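Local coordinates for tubulin-like protein CetZ (Methanosaeta thermophila, PDB 3ZID) that binds GTP as an archaeal member of the tubulin/FtsZ superfamily of GTPases and is probably involved in the control of cell shape, at residues V20-F25 against L58-A63; L259-N264 against L320-A325; A267-R272 against R324-V329. All coordinates share one frame; numbering follows the deposited sequence.

Overall arrangement
Interaction 2 is the buried contact of the three, whereas interactions 1 and 3 lie at the surface. Interaction 1 sits in the GTPase domain, where helix 10-30 meets a loop through one amide-hydroxyl bond and an aromatic surface. Its centre is about 29 Å from that of interaction 2, on the opposite side of the chain's centre. Interactions 2 and 3 have centres about 5 Å apart and share Arg324 and Ala325, where strand 315-322 passes into helix 326-369. Their chemistry nevertheless differs: leucine, tyrosine and alanine side chains meet in interaction 2 with no hydrogen bond across, while interaction 3 relies on a guanidinium, a carboxylate and a bridging water.

Interaction 1 of 3, residues V20-F25 against L58-A63; sequences VNRQAF and LKFTAA
The hydroxyl OG1 of Thr61 is gripped by two hydrogen bonds, one from Asn21 and one shared with Asp18 OD1, and both partners stand on helix 10-30 of the Rossmann-like tubulin/FtsZ GTPase domain. Asn21 ND2 donates over 3.0 Å to Thr61 OG1, at an N-H...O angle of 151° and close to the amide plane. Asp18 also accepts from the amides of Lys59 and Phe60, so its carboxylate holds the loop backbone as well. The ring of Phe60 lies flat against the aliphatic part of Arg22: Arg22 CG is 3.6 Å from the Phe60 ring centroid, 4° off the normal, a well-centred CH-pi contact. Arg22 runs anti from the backbone N through CD, then bends at chi3 and carries its guanidinium off to Thr195, with its plane 81° from the ring. With an alanine at Phe60 the ring face under Arg22 CG would be gone, which would probably loosen the loop's fit on the helix. The ring of Phe25 flanks the same residue near the edge of the Phe60 ring, Phe25 CE2 lying 4.0 Å from Phe60 CB and Phe25 CZ 3.4 Å from Phe60 O.

Interaction 2 of 3, residues L259-N264 against L320-A325; sequences LLYPAN and LSLERA
The four-stranded mixed sheet containing strands 315-322 and 270-279 is covered, near the end of strand 315-322, by the loop 259-264. Leu320 and Leu322, two residues apart on the strand, both point toward that loop, as alternation along a strand requires; the backbone of Ser321 between them bonds to Gly271 and Arg272 of the adjacent strand. Leu259 and Leu320 cross at about a right angle and meet methyl to methyl, with Leu259 CD2 3.6 Å from Leu320 CD1. Leu322 divides its two branches between two loop residues. Its CD1 lies obliquely against the ring of Tyr261, 3.9 Å from Tyr261 CE1, while its CD2 is 3.7 Å from Ala263 CB. What brings Tyr261 and Ala263 to the same leucine is an inverse gamma turn centred on Pro262, closed by a hydrogen bond of 2.7 Å from Ala263 N to Tyr261 O. The turn also sets Pro262 CD 3.6 Å above one face of the Tyr261 ring, toward its rim. Tyr261 has CG anti to its backbone N, chi1 171°, and the ring extends along the strand end until its OH stands 3.9 Å from Ala325 CB, at the residue that N-caps helix 326-369. In the other direction the loop belongs to the junction of the two domains: Leu260 bonds through its backbone to Asp175 and Leu234, and its side chain touches Met196 and Arg200 of helix 186-210, whereas Tyr261 packs on Leu173 and Asp175.

Interaction 3 of 3, residues A267-R272 against R324-V329; sequences AGEAGR and RAPGLV
Arg324 folds its side chain back over the turn 267-269 by a single sharp bend. CG is anti to the carbonyl carbon and the chain is extended at chi2, but chi3 of -91° swings the guanidinium across the Glu269 side chain. Glu269 also has CG anti to its carbonyl carbon and is extended beyond it; the two chains cross at about a right angle. Glu269 CG then lies under one guanidinium face, 3.7 Å from Arg324 NH1. At the edge of the same group, in its plane, Arg324 NH2 gives a weak hydrogen bond to Ala267 O: the length is only 2.6 Å, but the N-H...O angle is 122°. Gly268, with its positive phi, turns the chain beneath this edge, and a CB there would stand 3.7 Å from Arg324 NH2. The contact joins the start of strand 270-279 to the strand-to-helix junction, where Ala325 occupies the N-cap position and Pro326 opens helix 326-369; the backbones of Glu269 and Glu323 are hydrogen-bonded alongside. Although the charges are opposite, no salt bridge forms: Glu269 OE2 is 4.0 Å from Arg324 NH1 and well out of the guanidinium plane, the carboxylate being turned 85° from it. The charge nearby would still probably favour an ionised Glu269. OE1 is the well-held oxygen, accepting from Asn264 N and from a water at 2.5 Å. That water spends its other hydrogen on Arg324 O, 2.9 Å away, bridging carboxylate and backbone. Glu269 OE2 meets the proline ring tip to tip, 3.3 Å from Pro326 CG.

Interaction 1 of 3, residues V20-F25 against L58-A63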
loop_
_atom_site.group_PDB
_atom_site.type_symbol
_atom_site.label_atom_id
_atom_site.label_comp_id
_atom_site.label_asym_id
_atom_site.label_seq_id
_atom_site.Cartn_x
_atom_site.Cartn_y
_atom_site.Cartn_z
ATOM N N VAL A 20 -0.818 -6.718 -11.398
ATOM C CA VAL A 20 0.612 -6.713 -11.704
ATOM C C VAL A 20 0.924 -7.771 -12.765
ATOM O O VAL A 20 1.602 -7.490 -13.749
ATOM C CB VAL A 20 1.479 -6.923 -10.449
ATOM C CG1 VAL A 20 2.906 -7.296 -10.840
ATOM C CG2 VAL A 20 1.468 -5.662 -9.579
ATOM N N ASN A 21 0.410 -8.978 -12.566
ATOM C CA ASN A 21 0.599 -10.061 -13.519
ATOM C C ASN A 21 -0.046 -9.753 -14.865
ATOM O O ASN A 21 0.524 -10.053 -15.927
ATOM C CB ASN A 21 0.061 -11.381 -12.949
ATOM C CG ASN A 21 0.980 -11.970 -11.891
ATOM O OD1 ASN A 21 2.195 -11.850 -11.984
ATOM N ND2 ASN A 21 0.401 -12.585 -10.869
ATOM N N ARG A 22 -1.226 -9.142 -14.812
ATOM C CA ARG A 22 -1.940 -8.737 -16.015
ATOM C C ARG A 22 -1.045 -7.847 -16.885
ATOM O O ARG A 22 -0.747 -8.168 -18.041
ATOM C CB ARG A 22 -3.235 -7.992 -15.659
ATOM C CG ARG A 22 -4.162 -7.773 -16.862
ATOM C CD ARG A 22 -5.350 -6.876 -16.519
ATOM N NE ARG A 22 -4.935 -5.487 -16.323
ATOM C CZ ARG A 22 -5.160 -4.780 -15.222
ATOM N NH1 ARG A 22 -5.799 -5.328 -14.181
ATOM N NH2 ARG A 22 -4.743 -3.522 -15.162
ATOM N N GLN A 23 -0.575 -6.760 -16.291
ATOM C CA GLN A 23 0.188 -5.762 -17.009
ATOM C C GLN A 23 1.561 -6.280 -17.412
ATOM O O GLN A 23 2.122 -5.849 -18.429
ATOM C CB GLN A 23 0.311 -4.499 -16.163
ATOM C CG GLN A 23 -1.034 -3.887 -15.838
ATOM C CD GLN A 23 -0.912 -2.589 -15.095
ATOM O OE1 GLN A 23 0.146 -1.954 -15.084
ATOM N NE2 GLN A 23 -1.979 -2.214 -14.411
ATOM N N ALA A 24 2.089 -7.205 -16.611
ATOM C CA ALA A 24 3.404 -7.804 -16.850
ATOM C C ALA A 24 3.441 -8.608 -18.145
ATOM O O ALA A 24 4.483 -8.681 -18.810
ATOM C CB ALA A 24 3.821 -8.682 -15.657
ATOM N N PHE A 25 2.312 -9.223 -18.491
ATOM C CA PHE A 25 2.177 -9.940 -19.764
ATOM C C PHE A 25 2.408 -9.026 -20.968
ATOM O O PHE A 25 2.987 -9.441 -21.970
ATOM C CB PHE A 25 0.808 -10.612 -19.887
ATOM C CG PHE A 25 0.577 -11.708 -18.897
ATOM C CD1 PHE A 25 1.637 -12.274 -18.208
ATOM C CD2 PHE A 25 -0.700 -12.191 -18.667
ATOM C CE1 PHE A 25 1.425 -13.293 -17.299
ATOM C CE2 PHE A 25 -0.920 -13.210 -17.760
ATOM C CZ PHE A 25 0.144 -13.762 -17.077
ATOM N N LEU A 58 -9.015 -14.985 -9.206
ATOM C CA LEU A 58 -7.852 -14.395 -9.856
ATOM C C LEU A 58 -7.794 -14.910 -11.286
ATOM O O LEU A 58 -8.178 -16.045 -11.552
ATOM C CB LEU A 58 -6.568 -14.708 -9.084
ATOM C CG LEU A 58 -6.522 -14.175 -7.642
ATOM C CD1 LEU A 58 -5.175 -14.449 -6.988
ATOM C CD2 LEU A 58 -6.860 -12.677 -7.570
ATOM N N LYS A 59 -7.304 -14.083 -12.203
ATOM C CA LYS A 59 -7.433 -14.393 -13.628
ATOM C C LYS A 59 -6.134 -14.381 -14.409
ATOM O O LYS A 59 -6.075 -14.945 -15.482
ATOM C CB LYS A 59 -8.396 -13.398 -14.284
ATOM C CG LYS A 59 -9.803 -13.427 -13.708
ATOM C CD LYS A 59 -10.607 -12.206 -14.140
ATOM C CE LYS A 59 -11.994 -12.201 -13.503
ATOM N NZ LYS A 59 -12.831 -11.063 -13.984
ATOM N N PHE A 60 -5.090 -13.771 -13.865
ATOM C CA PHE A 60 -3.829 -13.649 -14.590
ATOM C C PHE A 60 -2.679 -14.228 -13.763
ATOM O O PHE A 60 -1.501 -14.059 -14.081
ATOM C CB PHE A 60 -3.576 -12.182 -14.976
ATOM C CG PHE A 60 -4.701 -11.566 -15.790
ATOM C CD1 PHE A 60 -4.721 -11.676 -17.169
ATOM C CD2 PHE A 60 -5.748 -10.898 -15.168
ATOM C CE1 PHE A 60 -5.763 -11.123 -17.918
ATOM C CE2 PHE A 60 -6.784 -10.353 -15.905
ATOM C CZ PHE A 60 -6.791 -10.467 -17.282
ATOM N N THR A 61 -3.035 -14.940 -12.703
ATOM C CA THR A 61 -2.037 -15.497 -11.799
ATOM C C THR A 61 -2.053 -17.004 -11.918
ATOM O O THR A 61 -3.092 -17.622 -11.736
ATOM C CB THR A 61 -2.334 -15.087 -10.333
ATOM O OG1 THR A 61 -2.350 -13.660 -10.244
ATOM C CG2 THR A 61 -1.271 -15.624 -9.384
ATOM N N ALA A 62 -0.895 -17.584 -12.203
ATOM C CA ALA A 62 -0.775 -19.034 -12.338
ATOM C C ALA A 62 -1.186 -19.785 -11.067
ATOM O O ALA A 62 -0.987 -19.295 -9.957
ATOM C CB ALA A 62 0.632 -19.403 -12.741
ATOM N N ALA A 63 -1.721 -20.992 -11.241
ATOM C CA ALA A 63 -2.224 -21.804 -10.131
ATOM C C ALA A 63 -1.149 -22.069 -9.086
ATOM O O ALA A 63 -1.430 -22.100 -7.889
ATOM C CB ALA A 63 -2.772 -23.117 -10.653
#

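Interaction 2 of 3, residues L259-N264 against L320-A325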
loop_
_atom_site.group_PDB
_atom_site.type_symbol
_atom_site.label_atom_id
_atom_site.label_comp_id
_atom_site.label_asym_id
_atom_site.label_seq_id
_atom_site.Cartn_x
_atom_site.Cartn_y
_atom_site.Cartn_z
ATOM N N LEU A 259 -0.438 11.354 -7.112
ATOM C CA LEU A 259 0.010 10.473 -6.033
ATOM C C LEU A 259 -1.017 9.382 -5.663
ATOM O O LEU A 259 -2.202 9.542 -5.913
ATOM C CB LEU A 259 0.333 11.306 -4.795
ATOM C CG LEU A 259 1.396 12.392 -5.005
ATOM C CD1 LEU A 259 1.511 13.243 -3.750
ATOM C CD2 LEU A 259 2.739 11.812 -5.396
ATOM N N LEU A 260 -0.565 8.280 -5.061
ATOM C CA LEU A 260 -1.481 7.227 -4.611
ATOM C C LEU A 260 -2.086 7.581 -3.235
ATOM O O LEU A 260 -3.110 7.023 -2.804
ATOM C CB LEU A 260 -0.756 5.886 -4.543
ATOM C CG LEU A 260 -0.299 5.286 -5.872
ATOM C CD1 LEU A 260 0.495 4.043 -5.594
ATOM C CD2 LEU A 260 -1.499 4.952 -6.755
ATOM N N TYR A 261 -1.454 8.546 -2.581
ATOM C CA TYR A 261 -1.853 9.051 -1.293
ATOM C C TYR A 261 -1.669 10.564 -1.404
ATOM O O TYR A 261 -0.620 11.010 -1.830
ATOM C CB TYR A 261 -0.952 8.450 -0.198
ATOM C CG TYR A 261 -1.146 9.075 1.180
ATOM C CD1 TYR A 261 -0.417 10.192 1.568
ATOM C CD2 TYR A 261 -2.068 8.549 2.086
ATOM C CE1 TYR A 261 -0.595 10.763 2.823
ATOM C CE2 TYR A 261 -2.250 9.114 3.338
ATOM C CZ TYR A 261 -1.514 10.215 3.699
ATOM O OH TYR A 261 -1.704 10.775 4.935
ATOM N N PRO A 262 -2.680 11.354 -0.996
ATOM C CA PRO A 262 -2.682 12.808 -1.226
ATOM C C PRO A 262 -1.734 13.614 -0.336
ATOM O O PRO A 262 -2.194 14.499 0.390
ATOM C CB PRO A 262 -4.127 13.212 -0.910
ATOM C CG PRO A 262 -4.590 12.207 0.078
ATOM C CD PRO A 262 -3.910 10.902 -0.318
ATOM N N ALA A 263 -0.436 13.337 -0.402
ATOM C CA ALA A 263 0.550 14.175 0.283
ATOM C C ALA A 263 0.644 15.542 -0.404
ATOM O O ALA A 263 0.465 15.665 -1.617
ATOM C CB ALA A 263 1.901 13.503 0.319
ATOM N N ASN A 264 0.865 16.581 0.384
ATOM C CA ASN A 264 0.999 17.929 -0.158
ATOM C C ASN A 264 2.463 18.324 -0.193
ATOM O O ASN A 264 3.010 18.781 0.814
ATOM C CB ASN A 264 0.191 18.943 0.662
ATOM C CG ASN A 264 0.111 20.323 -0.001
ATOM O OD1 ASN A 264 0.992 20.727 -0.767
ATOM N ND2 ASN A 264 -0.949 21.053 0.308
ATOM N N LEU A 320 8.124 9.139 -3.011
ATOM C CA LEU A 320 8.145 10.160 -1.968
ATOM C C LEU A 320 8.237 9.515 -0.602
ATOM O O LEU A 320 7.674 8.453 -0.366
ATOM C CB LEU A 320 6.869 10.984 -1.986
ATOM C CG LEU A 320 6.589 11.826 -3.218
ATOM C CD1 LEU A 320 5.322 12.639 -2.981
ATOM C CD2 LEU A 320 7.777 12.728 -3.496
ATOM N N SER A 321 8.982 10.164 0.275
ATOM C CA SER A 321 9.049 9.831 1.680
ATOM C C SER A 321 8.426 10.975 2.477
ATOM O O SER A 321 8.738 12.135 2.220
ATOM C CB SER A 321 10.525 9.662 2.065
ATOM O OG SER A 321 10.702 9.504 3.454
ATOM N N LEU A 322 7.574 10.665 3.456
ATOM C CA LEU A 322 6.848 11.709 4.193
ATOM C C LEU A 322 7.557 12.125 5.477
ATOM O O LEU A 322 8.108 11.281 6.183
ATOM C CB LEU A 322 5.427 11.246 4.529
ATOM C CG LEU A 322 4.619 10.902 3.275
ATOM C CD1 LEU A 322 3.188 10.503 3.630
ATOM C CD2 LEU A 322 4.659 12.080 2.266
ATOM N N GLU A 323 7.568 13.430 5.757
ATOM C CA GLU A 323 7.945 13.946 7.075
ATOM C C GLU A 323 6.710 14.043 7.968
ATOM O O GLU A 323 6.781 13.805 9.165
ATOM C CB GLU A 323 8.580 15.340 6.964
ATOM C CG GLU A 323 9.912 15.377 6.229
ATOM C CD GLU A 323 11.020 14.616 6.946
ATOM O OE1 GLU A 323 11.163 14.771 8.176
ATOM O OE2 GLU A 323 11.745 13.855 6.275
ATOM N N ARG A 324 5.587 14.432 7.368
ATOM C CA ARG A 324 4.320 14.609 8.068
ATOM C C ARG A 324 3.196 13.934 7.278
ATOM O O ARG A 324 3.255 13.847 6.045
ATOM C CB ARG A 324 4.030 16.105 8.235
ATOM C CG ARG A 324 5.195 16.854 8.848
ATOM C CD ARG A 324 4.924 18.318 9.014
ATOM N NE ARG A 324 5.332 19.106 7.858
ATOM C CZ ARG A 324 4.472 19.693 7.036
ATOM N NH1 ARG A 324 3.165 19.561 7.237
ATOM N NH2 ARG A 324 4.913 20.407 6.021
ATOM N N ALA A 325 2.181 13.444 7.985
ATOM C CA ALA A 325 1.050 12.792 7.341
ATOM C C ALA A 325 -0.269 13.122 8.030
ATOM O O ALA A 325 -0.862 12.248 8.659
ATOM C CB ALA A 325 1.250 11.297 7.350
#

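Interaction 3 of 3, residues A267-R272 against R324-V329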
loop_
_atom_site.group_PDB
_atom_site.type_symbol
_atom_site.label_atom_id
_atom_site.label_comp_id
_atom_site.label_asym_id
_atom_site.label_seq_id
_atom_site.Cartn_x
_atom_site.Cartn_y
_atom_site.Cartn_z
ATOM N N ALA A 267 3.515 21.921 0.529
ATOM C CA ALA A 267 3.488 22.251 1.952
ATOM C C ALA A 267 4.711 21.722 2.700
ATOM O O ALA A 267 4.854 21.941 3.898
ATOM C CB ALA A 267 2.216 21.727 2.593
ATOM N N GLY A 268 5.585 21.020 1.992
ATOM C CA GLY A 268 6.779 20.449 2.592
ATOM C C GLY A 268 6.582 19.148 3.370
ATOM O O GLY A 268 7.395 18.814 4.233
ATOM N N GLU A 269 5.538 18.392 3.032
ATOM C CA GLU A 269 5.258 17.109 3.689
ATOM C C GLU A 269 6.192 15.971 3.257
ATOM O O GLU A 269 6.250 14.929 3.911
ATOM C CB GLU A 269 3.802 16.713 3.475
ATOM C CG GLU A 269 2.833 17.734 4.067
ATOM C CD GLU A 269 1.381 17.311 3.969
ATOM O OE1 GLU A 269 1.064 16.363 3.210
ATOM O OE2 GLU A 269 0.552 17.933 4.662
ATOM N N ALA A 270 6.898 16.161 2.148
ATOM C CA ALA A 270 7.844 15.162 1.657
ATOM C C ALA A 270 9.265 15.570 2.003
ATOM O O ALA A 270 9.692 16.667 1.657
ATOM C CB ALA A 270 7.703 14.975 0.133
ATOM N N GLY A 271 9.982 14.697 2.710
ATOM C CA GLY A 271 11.374 14.949 3.064
ATOM C C GLY A 271 12.394 14.476 2.039
ATOM O O GLY A 271 13.420 15.123 1.840
ATOM N N ARG A 272 12.120 13.333 1.414
ATOM C CA ARG A 272 12.997 12.746 0.401
ATOM C C ARG A 272 12.196 12.272 -0.796
ATOM O O ARG A 272 11.020 11.917 -0.669
ATOM C CB ARG A 272 13.810 11.574 0.964
ATOM C CG ARG A 272 14.783 11.978 2.055
ATOM C CD ARG A 272 15.346 10.790 2.815
ATOM N NE ARG A 272 16.074 11.240 4.000
ATOM C CZ ARG A 272 16.805 10.461 4.790
ATOM N NH1 ARG A 272 16.926 9.167 4.534
ATOM N NH2 ARG A 272 17.418 10.986 5.841
ATOM N N ARG A 324 5.587 14.432 7.368
ATOM C CA ARG A 324 4.320 14.609 8.068
ATOM C C ARG A 324 3.196 13.934 7.278
ATOM O O ARG A 324 3.255 13.847 6.045
ATOM C CB ARG A 324 4.030 16.105 8.235
ATOM C CG ARG A 324 5.195 16.854 8.848
ATOM C CD ARG A 324 4.924 18.318 9.014
ATOM N NE ARG A 324 5.332 19.106 7.858
ATOM C CZ ARG A 324 4.472 19.693 7.036
ATOM N NH1 ARG A 324 3.165 19.561 7.237
ATOM N NH2 ARG A 324 4.913 20.407 6.021
ATOM N N ALA A 325 2.181 13.444 7.985
ATOM C CA ALA A 325 1.050 12.792 7.341
ATOM C C ALA A 325 -0.269 13.122 8.030
ATOM O O ALA A 325 -0.862 12.248 8.659
ATOM C CB ALA A 325 1.250 11.297 7.350
ATOM N N PRO A 326 -0.746 14.370 7.902
ATOM C CA PRO A 326 -1.993 14.746 8.588
ATOM C C PRO A 326 -3.179 13.876 8.174
ATOM O O PRO A 326 -4.078 13.657 8.981
ATOM C CB PRO A 326 -2.193 16.214 8.189
ATOM C CG PRO A 326 -1.323 16.409 6.955
ATOM C CD PRO A 326 -0.155 15.498 7.161
ATOM N N GLY A 327 -3.176 13.371 6.945
ATOM C CA GLY A 327 -4.246 12.501 6.477
ATOM C C GLY A 327 -4.388 11.222 7.298
ATOM O O GLY A 327 -5.500 10.731 7.534
ATOM N N LEU A 328 -3.254 10.658 7.703
ATOM C CA LEU A 328 -3.236 9.480 8.570
ATOM C C LEU A 328 -3.724 9.800 9.982
ATOM O O LEU A 328 -4.364 8.973 10.630
ATOM C CB LEU A 328 -1.831 8.871 8.616
ATOM C CG LEU A 328 -1.383 8.178 7.324
ATOM C CD1 LEU A 328 0.011 7.644 7.486
ATOM C CD2 LEU A 328 -2.328 7.058 6.946
ATOM N N VAL A 329 -3.409 10.995 10.469
ATOM C CA VAL A 329 -3.885 11.392 11.799
ATOM C C VAL A 329 -5.416 11.453 11.806
ATOM O O VAL A 329 -6.078 10.938 12.719
ATOM C CB VAL A 329 -3.259 12.722 12.252
ATOM C CG1 VAL A 329 -3.878 13.197 13.585
ATOM C CG2 VAL A 329 -1.747 12.559 12.386
HETATM O O HOH W 1 1.277 13.965 3.961
#